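Local coordinates for FKBO (Streptomyces hygroscopicus, PDB 4BPS), which hydrolyses chorismate to pyruvate and a dihydroxycyclohexadiene carboxylic acid in the biosynthesis of the immunosuppressants FK506 and FK520, at residues V200-H213 with P223-P235. Numbering follows the deposited sequence.
Sequences VRINIENPAVLTAH and PPVFARATWLGPP. With 3EB (3-(2-carboxyethyl)benzoic acid), chain B.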
ATOM      1  N   VAL A 200      -5.251 -18.515   4.075  1.00  6.74           N
ATOM      2  CA  VAL A 200      -3.865 -18.266   4.421  1.00  7.02           C
ATOM      3  C   VAL A 200      -3.538 -16.783   4.254  1.00  5.99           C
ATOM      4  O   VAL A 200      -3.725 -16.223   3.165  1.00  6.38           O
ATOM      5  CB  VAL A 200      -2.945 -19.078   3.493  1.00  8.69           C
ATOM      6  CG1 VAL A 200      -1.478 -18.852   3.859  1.00  9.77           C
ATOM      7  CG2 VAL A 200      -3.309 -20.561   3.546  1.00  9.67           C
ATOM      8  N   ARG A 201      -3.042 -16.162   5.319  1.00  6.09           N
ATOM      9  CA  ARG A 201      -2.585 -14.783   5.277  1.00  6.49           C
ATOM     10  C   ARG A 201      -1.386 -14.748   6.208  1.00  6.44           C
ATOM     11  O   ARG A 201      -1.527 -14.818   7.435  1.00  7.28           O
ATOM     12  CB  ARG A 201      -3.690 -13.815   5.728  1.00  7.13           C
ATOM     13  CG  ARG A 201      -3.342 -12.314   5.579  1.00  8.03           C
ATOM     14  CD  ARG A 201      -2.429 -11.742   6.707  1.00  9.03           C
ATOM     15  NE  ARG A 201      -2.768 -12.154   8.093  1.00 11.54           N
ATOM     16  CZ  ARG A 201      -3.703 -11.564   8.836  1.00 11.00           C
ATOM     17  NH1 ARG A 201      -4.344 -10.489   8.351  1.00 12.66           N
ATOM     18  NH2 ARG A 201      -3.956 -11.931  10.111  1.00 13.72           N
ATOM     19  N   ILE A 202      -0.188 -14.711   5.622  1.00  6.25           N
ATOM     20  CA  ILE A 202       1.061 -14.804   6.388  1.00  6.64           C
ATOM     21  C   ILE A 202       1.799 -13.482   6.284  1.00  6.00           C
ATOM     22  O   ILE A 202       2.209 -13.067   5.204  1.00  6.35           O
ATOM     23  CB  ILE A 202       1.952 -15.949   5.863  1.00  7.84           C
ATOM     24  CG1 ILE A 202       1.251 -17.308   5.999  1.00  9.68           C
ATOM     25  CG2 ILE A 202       3.287 -15.962   6.625  1.00  8.39           C
ATOM     26  CD1 ILE A 202       1.927 -18.429   5.204  1.00 11.45           C
ATOM     27  N   ASN A 203       1.958 -12.801   7.410  1.00  5.92           N
ATOM     28  CA  ASN A 203       2.705 -11.543   7.429  1.00  6.24           C
ATOM     29  C   ASN A 203       4.183 -11.853   7.589  1.00  6.28           C
ATOM     30  O   ASN A 203       4.576 -12.718   8.383  1.00  8.34           O
ATOM     31  CB  ASN A 203       2.163 -10.636   8.521  1.00  7.09           C
ATOM     32  CG  ASN A 203       0.775 -10.136   8.196  1.00  6.53           C
ATOM     33  OD1 ASN A 203       0.442  -9.928   7.036  1.00  6.39           O
ATOM     34  ND2 ASN A 203      -0.047  -9.956   9.220  1.00  7.88           N
ATOM     35  N   ILE A 204       4.997 -11.133   6.828  1.00  5.91           N
ATOM     36  CA  ILE A 204       6.409 -11.428   6.676  1.00  6.21           C
ATOM     37  C   ILE A 204       7.236 -10.225   7.085  1.00  5.87           C
ATOM     38  O   ILE A 204       6.968  -9.089   6.659  1.00  6.10           O
ATOM     39  CB  ILE A 204       6.700 -11.814   5.194  1.00  7.09           C
ATOM     40  CG1 ILE A 204       5.876 -13.063   4.829  1.00  9.04           C
ATOM     41  CG2 ILE A 204       8.182 -12.061   4.979  1.00  7.26           C
ATOM     42  CD1 ILE A 204       5.617 -13.223   3.325  1.00 10.36           C
ATOM     43  N   GLU A 205       8.260 -10.492   7.896  1.00  6.55           N
ATOM     44  CA  GLU A 205       9.232  -9.468   8.295  1.00  6.55           C
ATOM     45  C   GLU A 205      10.516  -9.591   7.467  1.00  6.97           C
ATOM     46  O   GLU A 205      10.712 -10.572   6.738  1.00  8.97           O
ATOM     47  CB  GLU A 205       9.544  -9.556   9.795  1.00  7.11           C
ATOM     48  CG  GLU A 205       8.333  -9.248  10.662  1.00  7.53           C
ATOM     49  CD  GLU A 205       7.803  -7.837  10.439  1.00  7.42           C
ATOM     50  OE1 GLU A 205       8.513  -6.846  10.760  1.00  7.31           O
ATOM     51  OE2 GLU A 205       6.674  -7.707   9.905  1.00  7.92           O
ATOM     52  N   ASN A 206      11.388  -8.590   7.594  1.00  6.73           N
ATOM     53  CA  ASN A 206      12.678  -8.515   6.878  1.00  7.16           C
ATOM     54  C   ASN A 206      13.766  -8.662   7.917  1.00  7.12           C
ATOM     55  O   ASN A 206      13.828  -7.858   8.820  1.00  7.29           O
ATOM     56  CB  ASN A 206      12.795  -7.112   6.227  1.00  8.31           C
ATOM     57  CG  ASN A 206      14.164  -6.808   5.558  1.00  9.56           C
ATOM     58  OD1 ASN A 206      15.222  -7.322   5.925  1.00  9.01           O
ATOM     59  ND2 ASN A 206      14.113  -5.918   4.559  1.00 11.36           N
ATOM     60  N   PRO A 207      14.659  -9.657   7.802  1.00  7.61           N
ATOM     61  CA  PRO A 207      15.641  -9.912   8.877  1.00  9.46           C
ATOM     62  C   PRO A 207      16.655  -8.829   9.279  1.00 10.64           C
ATOM     63  O   PRO A 207      17.324  -8.936  10.320  1.00 10.89           O
ATOM     64  CB  PRO A 207      16.447 -11.097   8.315  1.00 11.73           C
ATOM     65  CG  PRO A 207      15.686 -11.696   7.313  1.00 11.69           C
ATOM     66  CD  PRO A 207      14.713 -10.696   6.762  1.00  8.86           C
ATOM     67  N   ALA A 208      16.820  -7.833   8.436  1.00 10.18           N
ATOM     68  CA  ALA A 208      17.738  -6.708   8.742  1.00  8.44           C
ATOM     69  C   ALA A 208      16.991  -5.387   8.926  1.00  6.32           C
ATOM     70  O   ALA A 208      17.617  -4.313   8.887  1.00  6.49           O
ATOM     71  CB  ALA A 208      18.786  -6.582   7.643  1.00  9.53           C
ATOM     72  N   VAL A 209      15.671  -5.464   9.128  1.00  6.33           N
ATOM     73  CA  VAL A 209      14.865  -4.257   9.315  1.00  6.79           C
ATOM     74  C   VAL A 209      14.010  -4.469  10.544  1.00  6.01           C
ATOM     75  O   VAL A 209      13.382  -5.521  10.709  1.00  6.63           O
ATOM     76  CB  VAL A 209      14.008  -3.945   8.062  1.00  9.35           C
ATOM     77  CG1 VAL A 209      13.049  -2.787   8.320  1.00  9.74           C
ATOM     78  CG2 VAL A 209      14.931  -3.593   6.879  1.00 11.19           C
ATOM     79  N   LEU A 210      13.997  -3.470  11.418  1.00  5.57           N
ATOM     80  CA  LEU A 210      13.239  -3.569  12.645  1.00  5.50           C
ATOM     81  C   LEU A 210      11.733  -3.568  12.344  1.00  5.42           C
ATOM     82  O   LEU A 210      11.247  -2.781  11.534  1.00  6.01           O
ATOM     83  CB  LEU A 210      13.598  -2.381  13.546  1.00  6.19           C
ATOM     84  CG  LEU A 210      13.018  -2.380  14.966  1.00  6.67           C
ATOM     85  CD1 LEU A 210      13.450  -3.598  15.786  1.00  7.82           C
ATOM     86  CD2 LEU A 210      13.406  -1.090  15.674  1.00  6.97           C
ATOM     87  N   THR A 211      10.990  -4.428  13.033  1.00  5.59           N
ATOM     88  CA  THR A 211       9.529  -4.435  12.934  1.00  5.98           C
ATOM     89  C   THR A 211       8.979  -3.050  13.241  1.00  5.64           C
ATOM     90  O   THR A 211       9.364  -2.430  14.245  1.00  5.76           O
ATOM     91  CB  THR A 211       8.990  -5.489  13.892  1.00  6.98           C
ATOM     92  OG1 THR A 211       9.406  -6.772  13.405  1.00  7.69           O
ATOM     93  CG2 THR A 211       7.481  -5.481  13.997  1.00  7.35           C
ATOM     94  N   ALA A 212       8.098  -2.561  12.369  1.00  5.56           N
ATOM     95  CA  ALA A 212       7.652  -1.163  12.414  1.00  5.55           C
ATOM     96  C   ALA A 212       7.122  -0.780  13.796  1.00  5.22           C
ATOM     97  O   ALA A 212       7.485   0.281  14.325  1.00  5.52           O
ATOM     98  CB  ALA A 212       6.621  -0.907  11.314  1.00  5.92           C
ATOM     99  N   HIS A 213       6.256  -1.623  14.378  1.00  5.36           N
ATOM    100  CA  HIS A 213       5.667  -1.208  15.653  1.00  6.22           C
ATOM    101  C   HIS A 213       6.625  -1.336  16.829  1.00  6.44           C
ATOM    102  O   HIS A 213       6.276  -0.977  17.951  1.00  6.94           O
ATOM    103  CB  HIS A 213       4.307  -1.871  15.916  1.00  6.92           C
ATOM    104  CG  HIS A 213       4.333  -3.334  16.179  1.00  7.07           C
ATOM    105  ND1 HIS A 213       4.251  -4.279  15.172  1.00  7.20           N
ATOM    106  CD2 HIS A 213       4.325  -4.009  17.352  1.00  8.39           C
ATOM    107  CE1 HIS A 213       4.245  -5.482  15.727  1.00  8.19           C
ATOM    108  NE2 HIS A 213       4.283  -5.349  17.043  1.00  8.64           N
ATOM    109  N   PRO A 223       4.357   4.477  17.215  1.00  7.94           N
ATOM    110  CA  PRO A 223       5.085   3.920  16.066  1.00  8.57           C
ATOM    111  C   PRO A 223       4.154   3.562  14.928  1.00  6.60           C
ATOM    112  O   PRO A 223       2.942   3.343  15.112  1.00  6.59           O
ATOM    113  CB  PRO A 223       5.731   2.650  16.639  1.00 10.76           C
ATOM    114  CG  PRO A 223       4.844   2.266  17.740  1.00 12.37           C
ATOM    115  CD  PRO A 223       4.344   3.552  18.354  1.00  9.62           C
ATOM    116  N   PRO A 224       4.722   3.480  13.724  1.00  6.67           N
ATOM    117  CA  PRO A 224       3.984   2.855  12.623  1.00  5.92           C
ATOM    118  C   PRO A 224       3.714   1.396  12.924  1.00  5.53           C
ATOM    119  O   PRO A 224       4.315   0.823  13.843  1.00  6.13           O
ATOM    120  CB  PRO A 224       4.919   3.009  11.411  1.00  7.21           C
ATOM    121  CG  PRO A 224       6.178   3.574  11.917  1.00 10.38           C
ATOM    122  CD  PRO A 224       6.126   3.742  13.392  1.00  8.57           C
ATOM    123  N   VAL A 225       2.792   0.793  12.173  1.00  5.25           N
ATOM    124  CA  VAL A 225       2.522  -0.635  12.304  1.00  5.39           C
ATOM    125  C   VAL A 225       2.188  -1.173  10.935  1.00  5.09           C
ATOM    126  O   VAL A 225       1.347  -0.609  10.241  1.00  5.43           O
ATOM    127  CB  VAL A 225       1.394  -0.906  13.324  1.00  6.41           C
ATOM    128  CG1 VAL A 225       0.097  -0.131  12.986  1.00  6.87           C
ATOM    129  CG2 VAL A 225       1.107  -2.384  13.446  1.00  6.26           C
ATOM    130  N   PHE A 226       2.894  -2.229  10.542  1.00  4.92           N
ATOM    131  CA  PHE A 226       2.715  -2.889   9.240  1.00  5.15           C
ATOM    132  C   PHE A 226       3.736  -4.008   9.095  1.00  4.89           C
ATOM    133  O   PHE A 226       4.835  -3.929   9.662  1.00  5.46           O
ATOM    134  CB  PHE A 226       2.822  -1.923   8.027  1.00  5.66           C
ATOM    135  CG  PHE A 226       4.126  -1.174   7.926  1.00  5.11           C
ATOM    136  CD1 PHE A 226       4.304   0.062   8.544  1.00  5.42           C
ATOM    137  CD2 PHE A 226       5.177  -1.691   7.189  1.00  5.59           C
ATOM    138  CE1 PHE A 226       5.488   0.746   8.438  1.00  6.03           C
ATOM    139  CE2 PHE A 226       6.372  -1.010   7.081  1.00  6.70           C
ATOM    140  CZ  PHE A 226       6.536   0.199   7.719  1.00  6.31           C
ATOM    141  N   ALA A 227       3.395  -4.997   8.275  1.00  5.38           N
ATOM    142  CA  ALA A 227       4.324  -6.063   7.915  1.00  5.38           C
ATOM    143  C   ALA A 227       5.158  -5.633   6.719  1.00  5.16           C
ATOM    144  O   ALA A 227       4.766  -4.728   5.985  1.00  5.36           O
ATOM    145  CB  ALA A 227       3.556  -7.321   7.566  1.00  6.34           C
ATOM    146  N   ARG A 228       6.281  -6.308   6.470  1.00  4.94           N
ATOM    147  CA  ARG A 228       7.146  -5.942   5.335  1.00  5.38           C
ATOM    148  C   ARG A 228       6.672  -6.590   4.011  1.00  4.67           C
ATOM    149  O   ARG A 228       6.986  -6.090   2.915  1.00  4.94           O
ATOM    150  CB  ARG A 228       8.618  -6.265   5.646  1.00  5.39           C
ATOM    151  CG  ARG A 228       9.103  -5.559   6.901  1.00  5.72           C
ATOM    152  CD  ARG A 228       9.122  -4.054   6.730  1.00  5.27           C
ATOM    153  NE  ARG A 228       9.350  -3.390   8.011  1.00  4.96           N
ATOM    154  CZ  ARG A 228       9.667  -2.103   8.115  1.00  4.92           C
ATOM    155  NH1 ARG A 228       9.805  -1.351   7.032  1.00  5.19           N
ATOM    156  NH2 ARG A 228       9.857  -1.576   9.320  1.00  5.17           N
ATOM    157  N   ALA A 229       5.893  -7.668   4.103  1.00  5.07           N
ATOM    158  CA  ALA A 229       5.211  -8.292   2.943  1.00  5.23           C
ATOM    159  C   ALA A 229       4.108  -9.182   3.522  1.00  5.00           C
ATOM    160  O   ALA A 229       4.115  -9.466   4.739  1.00  5.16           O
ATOM    161  CB  ALA A 229       6.193  -9.109   2.118  1.00  6.20           C
ATOM    162  N   THR A 230       3.177  -9.620   2.675  1.00  5.40           N
ATOM    163  CA  THR A 230       2.146 -10.549   3.085  1.00  5.15           C
ATOM    164  C   THR A 230       1.949 -11.570   1.980  1.00  5.01           C
ATOM    165  O   THR A 230       1.799 -11.196   0.807  1.00  5.46           O
ATOM    166  CB  THR A 230       0.802  -9.818   3.330  1.00  5.52           C
ATOM    167  OG1 THR A 230       0.986  -8.892   4.418  1.00  5.57           O
ATOM    168  CG2 THR A 230      -0.333 -10.783   3.660  1.00  5.65           C
ATOM    169  N   TRP A 231       1.958 -12.850   2.352  1.00  5.35           N
ATOM    170  CA  TRP A 231       1.554 -13.930   1.455  1.00  5.71           C
ATOM    171  C   TRP A 231       0.064 -14.181   1.664  1.00  5.82           C
ATOM    172  O   TRP A 231      -0.370 -14.412   2.799  1.00  6.26           O
ATOM    173  CB  TRP A 231       2.342 -15.226   1.743  1.00  6.86           C
ATOM    174  CG  TRP A 231       1.799 -16.333   0.888  1.00  7.60           C
ATOM    175  CD1 TRP A 231       0.746 -17.173   1.178  1.00  9.03           C
ATOM    176  CD2 TRP A 231       2.181 -16.640  -0.456  1.00  7.86           C
ATOM    177  NE1 TRP A 231       0.481 -18.004   0.096  1.00  9.50           N
ATOM    178  CE2 TRP A 231       1.347 -17.693  -0.918  1.00  8.58           C
ATOM    179  CE3 TRP A 231       3.158 -16.135  -1.313  1.00  9.86           C
ATOM    180  CZ2 TRP A 231       1.478 -18.236  -2.192  1.00 10.33           C
ATOM    181  CZ3 TRP A 231       3.270 -16.669  -2.581  1.00 11.94           C
ATOM    182  CH2 TRP A 231       2.449 -17.710  -2.999  1.00 11.77           C
ATOM    183  N   LEU A 232      -0.697 -14.179   0.575  1.00  5.94           N
ATOM    184  CA  LEU A 232      -2.149 -14.361   0.655  1.00  6.39           C
ATOM    185  C   LEU A 232      -2.578 -15.491  -0.255  1.00  6.79           C
ATOM    186  O   LEU A 232      -2.327 -15.444  -1.465  1.00  7.66           O
ATOM    187  CB  LEU A 232      -2.907 -13.096   0.236  1.00  7.27           C
ATOM    188  CG  LEU A 232      -4.408 -13.084   0.568  1.00  8.44           C
ATOM    189  CD1 LEU A 232      -4.617 -12.899   2.053  1.00  8.97           C
ATOM    190  CD2 LEU A 232      -5.140 -12.016  -0.247  1.00  9.50           C
ATOM    191  N   GLY A 233      -3.297 -16.480   0.289  1.00  7.30           N
ATOM    192  CA  GLY A 233      -3.934 -17.483  -0.553  1.00  7.49           C
ATOM    193  C   GLY A 233      -3.216 -18.811  -0.559  1.00  7.88           C
ATOM    194  O   GLY A 233      -2.239 -19.034   0.147  1.00  8.42           O
ATOM    195  N   PRO A 234      -3.730 -19.743  -1.365  1.00  8.75           N
ATOM    196  CA  PRO A 234      -3.183 -21.096  -1.400  1.00  9.65           C
ATOM    197  C   PRO A 234      -1.787 -21.109  -2.014  1.00 10.46           C
ATOM    198  O   PRO A 234      -1.383 -20.172  -2.717  1.00 10.00           O
ATOM    199  CB  PRO A 234      -4.182 -21.860  -2.291  1.00 10.62           C
ATOM    200  CG  PRO A 234      -4.905 -20.839  -3.054  1.00 11.79           C
ATOM    201  CD  PRO A 234      -4.889 -19.571  -2.252  1.00  9.57           C
ATOM    202  N   PRO A 235      -1.009 -22.161  -1.739  1.00 13.37           N
ATOM    203  CA  PRO A 235       0.354 -22.219  -2.277  1.00 14.24           C
ATOM    204  C   PRO A 235       0.397 -22.025  -3.801  1.00 14.55           C
ATOM    205  O   PRO A 235       1.280 -21.324  -4.315  1.00 15.71           O
ATOM    206  CB  PRO A 235       0.833 -23.615  -1.856  1.00 16.74           C
ATOM    207  CG  PRO A 235       0.072 -23.893  -0.597  1.00 17.35           C
ATOM    208  CD  PRO A 235      -1.289 -23.285  -0.827  1.00 15.94           C
TER
HETATM  209  C   3EB B1345       9.574   2.475   6.799  1.00  5.35           C
HETATM  210  O   3EB B1345       9.246   2.778   7.951  1.00  5.73           O
HETATM  211  CA  3EB B1345       9.382   3.413   5.641  1.00  5.53           C
HETATM  212  OAB 3EB B1345       3.262   3.967   7.770  1.00  5.47           O
HETATM  213  OAD 3EB B1345       2.119   2.545   6.508  1.00  5.49           O
HETATM  214  CAE 3EB B1345       6.795   2.095   4.717  1.00  5.28           C
HETATM  215  CAF 3EB B1345       5.644   1.332   4.561  1.00  4.97           C
HETATM  216  CAG 3EB B1345       6.791   3.225   5.535  1.00  4.77           C
HETATM  217  CAH 3EB B1345       4.473   1.691   5.207  1.00  5.00           C
HETATM  218  CAL 3EB B1345       3.209   3.158   6.822  1.00  5.09           C
HETATM  219  CAM 3EB B1345       5.608   3.560   6.194  1.00  4.86           C
HETATM  220  CAN 3EB B1345       4.451   2.794   6.054  1.00  5.07           C
HETATM  221  OXT 3EB B1345      10.157   1.358   6.520  1.00  5.69           O
HETATM  222  C2  3EB B1345       8.011   4.120   5.687  1.00  5.40           C
HETATM  223  O   HOH W   1       7.556  -4.366  10.073  1.00  5.70           O
HETATM  224  O   HOH W   2       4.992  -6.325  11.763  1.00  6.89           O
HETATM  225  O   HOH W   3       4.683  -3.443  12.572  1.00  6.42           O
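Ile202 and Trp231 exchange both backbone hydrogen bonds between antiparallel strands 201-204 and 229-232, and Gly233 N to Val200 O extends the pairing. At the other end Arg228 and Ala229 both face Ile204, whose carbonyl O takes the amide of each, 2.9 Å from Arg228 N and 3.1 Å from Ala229 N.

Among the side chains, Asn203 and Thr230 lie alongside each other, and Thr230 OG1 donates to Asn203 OD1 at 2.9 Å. The Arg228 guanidinium is held on several sides: Val209 CG1 sits over the middle of one face, 3.5 Å from Arg228 CZ, and Phe226 CE2 lies over the opposite face, offset toward the rim of the guanidinium. Its NH2 makes a weak bond to Leu210 O and a further, ordinary hydrogen bond with Tyr215 OH, while NH1 reaches the ligand carboxylate in the guanidinium plane, 2.8 Å from 3EB OXT. Glu205 OE1 stays beyond salt-bridge distance; a water joins it to Arg228 NE, Ala212 N and Phe226 O.

In Phe226, CG lies between the backbone N and the carbonyl carbon (chi1 58°), a rotation that sets the ring between Ala212 and the ligand. Ala212 CB makes a CH-pi contact 3.8 Å from the ring centroid, while the ligand's aromatic ring packs on the other face, with 3EB CAN 3.3 Å from Phe226 CE1. An alanine in place of Phe226 would probably deprive the ligand ring of the flat surface it packs on, and the guanidinium of its cover on one face.

The strand pair, ending in a classic beta bulge, thus delivers Phe226 and the substrate-binding Arg228 to the chorismatase active-site pocket.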